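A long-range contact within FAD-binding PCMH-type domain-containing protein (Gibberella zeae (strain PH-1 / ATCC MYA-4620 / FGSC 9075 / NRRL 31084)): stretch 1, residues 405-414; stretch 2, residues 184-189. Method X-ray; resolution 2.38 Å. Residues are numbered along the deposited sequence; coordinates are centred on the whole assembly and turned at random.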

# COMPACT_ATOMS: atom_id res chain seq x y z
N PRO A 405 -22.84 -0.36 4.17
CA PRO A 405 -21.41 -0.69 4.22
C PRO A 405 -20.79 -0.71 2.83
O PRO A 405 -21.46 -0.87 1.81
CB PRO A 405 -21.39 -2.08 4.86
CG PRO A 405 -22.73 -2.24 5.53
CD PRO A 405 -23.68 -1.45 4.69
N ILE A 406 -19.46 -0.55 2.80
CA ILE A 406 -18.73 -0.58 1.54
C ILE A 406 -18.62 -2.02 1.05
O ILE A 406 -18.48 -2.97 1.84
CB ILE A 406 -17.34 0.06 1.69
CG1 ILE A 406 -16.65 0.15 0.33
CG2 ILE A 406 -16.48 -0.71 2.69
CD1 ILE A 406 -15.32 0.87 0.36
N ASN A 407 -18.68 -2.18 -0.27
CA ASN A 407 -18.55 -3.48 -0.94
C ASN A 407 -17.07 -3.70 -1.21
O ASN A 407 -16.55 -3.32 -2.26
CB ASN A 407 -19.38 -3.49 -2.23
CG ASN A 407 -19.30 -4.82 -2.96
OD1 ASN A 407 -19.28 -5.89 -2.34
ND2 ASN A 407 -19.26 -4.76 -4.28
N SER A 408 -16.38 -4.32 -0.26
CA SER A 408 -14.93 -4.43 -0.34
C SER A 408 -14.46 -5.72 0.31
O SER A 408 -14.94 -6.11 1.37
CB SER A 408 -14.25 -3.23 0.33
OG SER A 408 -12.85 -3.34 0.25
N ALA A 409 -13.49 -6.37 -0.35
CA ALA A 409 -12.91 -7.59 0.19
C ALA A 409 -11.91 -7.33 1.31
O ALA A 409 -11.57 -8.25 2.04
CB ALA A 409 -12.23 -8.38 -0.93
N PHE A 410 -11.43 -6.09 1.44
CA PHE A 410 -10.47 -5.74 2.49
C PHE A 410 -11.02 -6.15 3.86
O PHE A 410 -12.12 -5.72 4.23
CB PHE A 410 -10.19 -4.24 2.48
CG PHE A 410 -9.15 -3.80 3.48
CD1 PHE A 410 -7.80 -3.89 3.17
CD2 PHE A 410 -9.53 -3.30 4.71
CE1 PHE A 410 -6.84 -3.49 4.08
CE2 PHE A 410 -8.57 -2.90 5.63
CZ PHE A 410 -7.22 -2.99 5.31
N PRO A 411 -10.29 -6.96 4.63
CA PRO A 411 -10.89 -7.62 5.80
C PRO A 411 -10.59 -6.97 7.14
O PRO A 411 -11.14 -7.40 8.16
CB PRO A 411 -10.27 -9.01 5.73
CG PRO A 411 -8.87 -8.73 5.25
CD PRO A 411 -8.96 -7.53 4.32
N HIS A 412 -9.73 -5.94 7.18
CA HIS A 412 -9.12 -5.50 8.42
C HIS A 412 -9.75 -4.23 9.00
O HIS A 412 -9.14 -3.57 9.84
CB HIS A 412 -7.62 -5.29 8.22
CG HIS A 412 -6.90 -6.51 7.72
ND1 HIS A 412 -6.94 -7.72 8.39
CD2 HIS A 412 -6.13 -6.71 6.63
CE1 HIS A 412 -6.22 -8.61 7.72
NE2 HIS A 412 -5.72 -8.02 6.65
N ARG A 413 -10.97 -3.87 8.57
CA ARG A 413 -11.61 -2.70 9.14
C ARG A 413 -11.85 -2.85 10.64
O ARG A 413 -12.02 -1.84 11.33
CB ARG A 413 -12.93 -2.40 8.42
CG ARG A 413 -12.72 -1.95 6.99
CD ARG A 413 -14.02 -1.65 6.27
NE ARG A 413 -13.80 -1.64 4.83
CZ ARG A 413 -13.11 -0.71 4.19
NH1 ARG A 413 -12.57 0.30 4.87
NH2 ARG A 413 -12.95 -0.78 2.88
N ASP A 414 -11.86 -4.08 11.15
CA ASP A 414 -12.01 -4.31 12.58
C ASP A 414 -10.69 -4.20 13.34
O ASP A 414 -10.69 -4.24 14.57
CB ASP A 414 -12.63 -5.69 12.83
CG ASP A 414 -11.78 -6.82 12.27
OD1 ASP A 414 -10.79 -6.54 11.57
OD2 ASP A 414 -12.12 -8.00 12.53
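Stretch 2 (184-189) GLTLDT

How does stretch 2 lie on stretch 1? Stretch 1 has no regular helix or strand, while stretch 2 leaves a helix at Gly-184 and makes a short 3-10 segment, 186-188. The two run in opposite senses: Ile-406 lies nearest Asp-188, with 7.3 Å from CA to CA, and Arg-413 lies nearest Leu-185, at 10.0 Å from CA to CA. With the backbones this far apart, side chains make most of the contact, which buries 264 Å² over both sides. Leu-185 and Leu-187 point toward stretch 1, as do Ile-406, Ser-408 and Phe-410 toward stretch 2.

What brings Arg-413 and Asp-188 together? Both CA-to-CB bonds point sideways, and it is the ends of the side chains that close the gap. Arg-413 starts at chi1 m and extends through t at chi2 and chi3, then turns at chi4 to -70°, carrying its guanidinium to Asp-188. The resulting salt bridge is centred on OD1 of Asp-188, which lies near the guanidinium plane, 2.6 Å from NH2 of Arg-413. NH1 of Arg-413 adds two weak hydrogen bonds to Asp-188, at 2.9 Å to OD1 and 3.3 Å to OD2.

Why is the Asp-188 carboxylate so well placed? With chi1 m and chi2 at -19°, it folds back over the start of its own turn, where OD2 of Asp-188 accepts a hydrogen bond from N of Leu-185 at 3.0 Å. The backbone closes the same turn, N of Asp-188 donating to O of Leu-185 at 2.9 Å. One carboxylate thus serves both its own loop and the arginine. Gly-184 suits this crowded corner: its positive phi would jam a CB against the preceding carbonyl, and OD2 of Asp-188 would crowd it too.

How do the apolar side chains fit around this charged pair? Phe-410, with chi1 t and chi2 at 84°, offers a ring face to Leu-185, whose m,t rotamer sets CD1 3.9 Å from the centroid of the Phe-410 ring, only 14° off its normal, a CH-pi contact. Leu-187 takes p at both chi1 and chi2, which spreads its methyls along stretch 1: CD1 of Leu-187 comes 3.4 Å from NH2 of Arg-413 and 3.8 Å from OG of Ser-408, while CD2 of Leu-187 is 4.4 Å from CB of Phe-410. Ile-406, extended as t,t, reaches across with CD1 to within 3.5 Å of OD1 of Asp-188 and 3.9 Å of the Leu-187 carbonyl O, packing beside the salt bridge.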

# COMPACT_ATOMS: atom_id res chain seq x y z
N GLY A 184 -10.45 7.99 4.92
CA GLY A 184 -10.54 6.59 4.55
C GLY A 184 -9.35 6.11 3.74
O GLY A 184 -8.49 6.87 3.30
N LEU A 185 -9.32 4.79 3.54
CA LEU A 185 -8.38 4.20 2.60
C LEU A 185 -8.66 4.71 1.19
O LEU A 185 -9.76 5.16 0.87
CB LEU A 185 -8.49 2.67 2.61
CG LEU A 185 -8.30 1.92 3.93
CD1 LEU A 185 -8.67 0.46 3.74
CD2 LEU A 185 -6.87 2.05 4.44
N THR A 186 -7.63 4.65 0.34
CA THR A 186 -7.80 5.06 -1.05
C THR A 186 -8.92 4.26 -1.71
O THR A 186 -9.71 4.81 -2.49
CB THR A 186 -6.50 4.88 -1.82
OG1 THR A 186 -5.40 5.39 -1.06
CG2 THR A 186 -6.58 5.62 -3.16
N LEU A 187 -9.02 2.97 -1.40
CA LEU A 187 -10.07 2.16 -2.02
C LEU A 187 -11.45 2.45 -1.44
O LEU A 187 -12.44 2.03 -2.04
CB LEU A 187 -9.75 0.66 -1.87
CG LEU A 187 -9.59 0.02 -0.49
CD1 LEU A 187 -10.91 -0.09 0.27
CD2 LEU A 187 -8.96 -1.35 -0.66
N ASP A 188 -11.53 3.16 -0.31
CA ASP A 188 -12.84 3.54 0.22
C ASP A 188 -13.51 4.58 -0.66
O ASP A 188 -14.74 4.68 -0.67
CB ASP A 188 -12.70 4.04 1.65
CG ASP A 188 -12.33 2.94 2.63
OD1 ASP A 188 -12.53 1.75 2.31
OD2 ASP A 188 -11.84 3.26 3.74
N THR A 189 -12.72 5.36 -1.40
CA THR A 189 -13.24 6.34 -2.34
C THR A 189 -13.29 5.80 -3.76
O THR A 189 -13.51 6.58 -4.70
CB THR A 189 -12.39 7.62 -2.29
OG1 THR A 189 -11.09 7.35 -2.82
CG2 THR A 189 -12.25 8.11 -0.86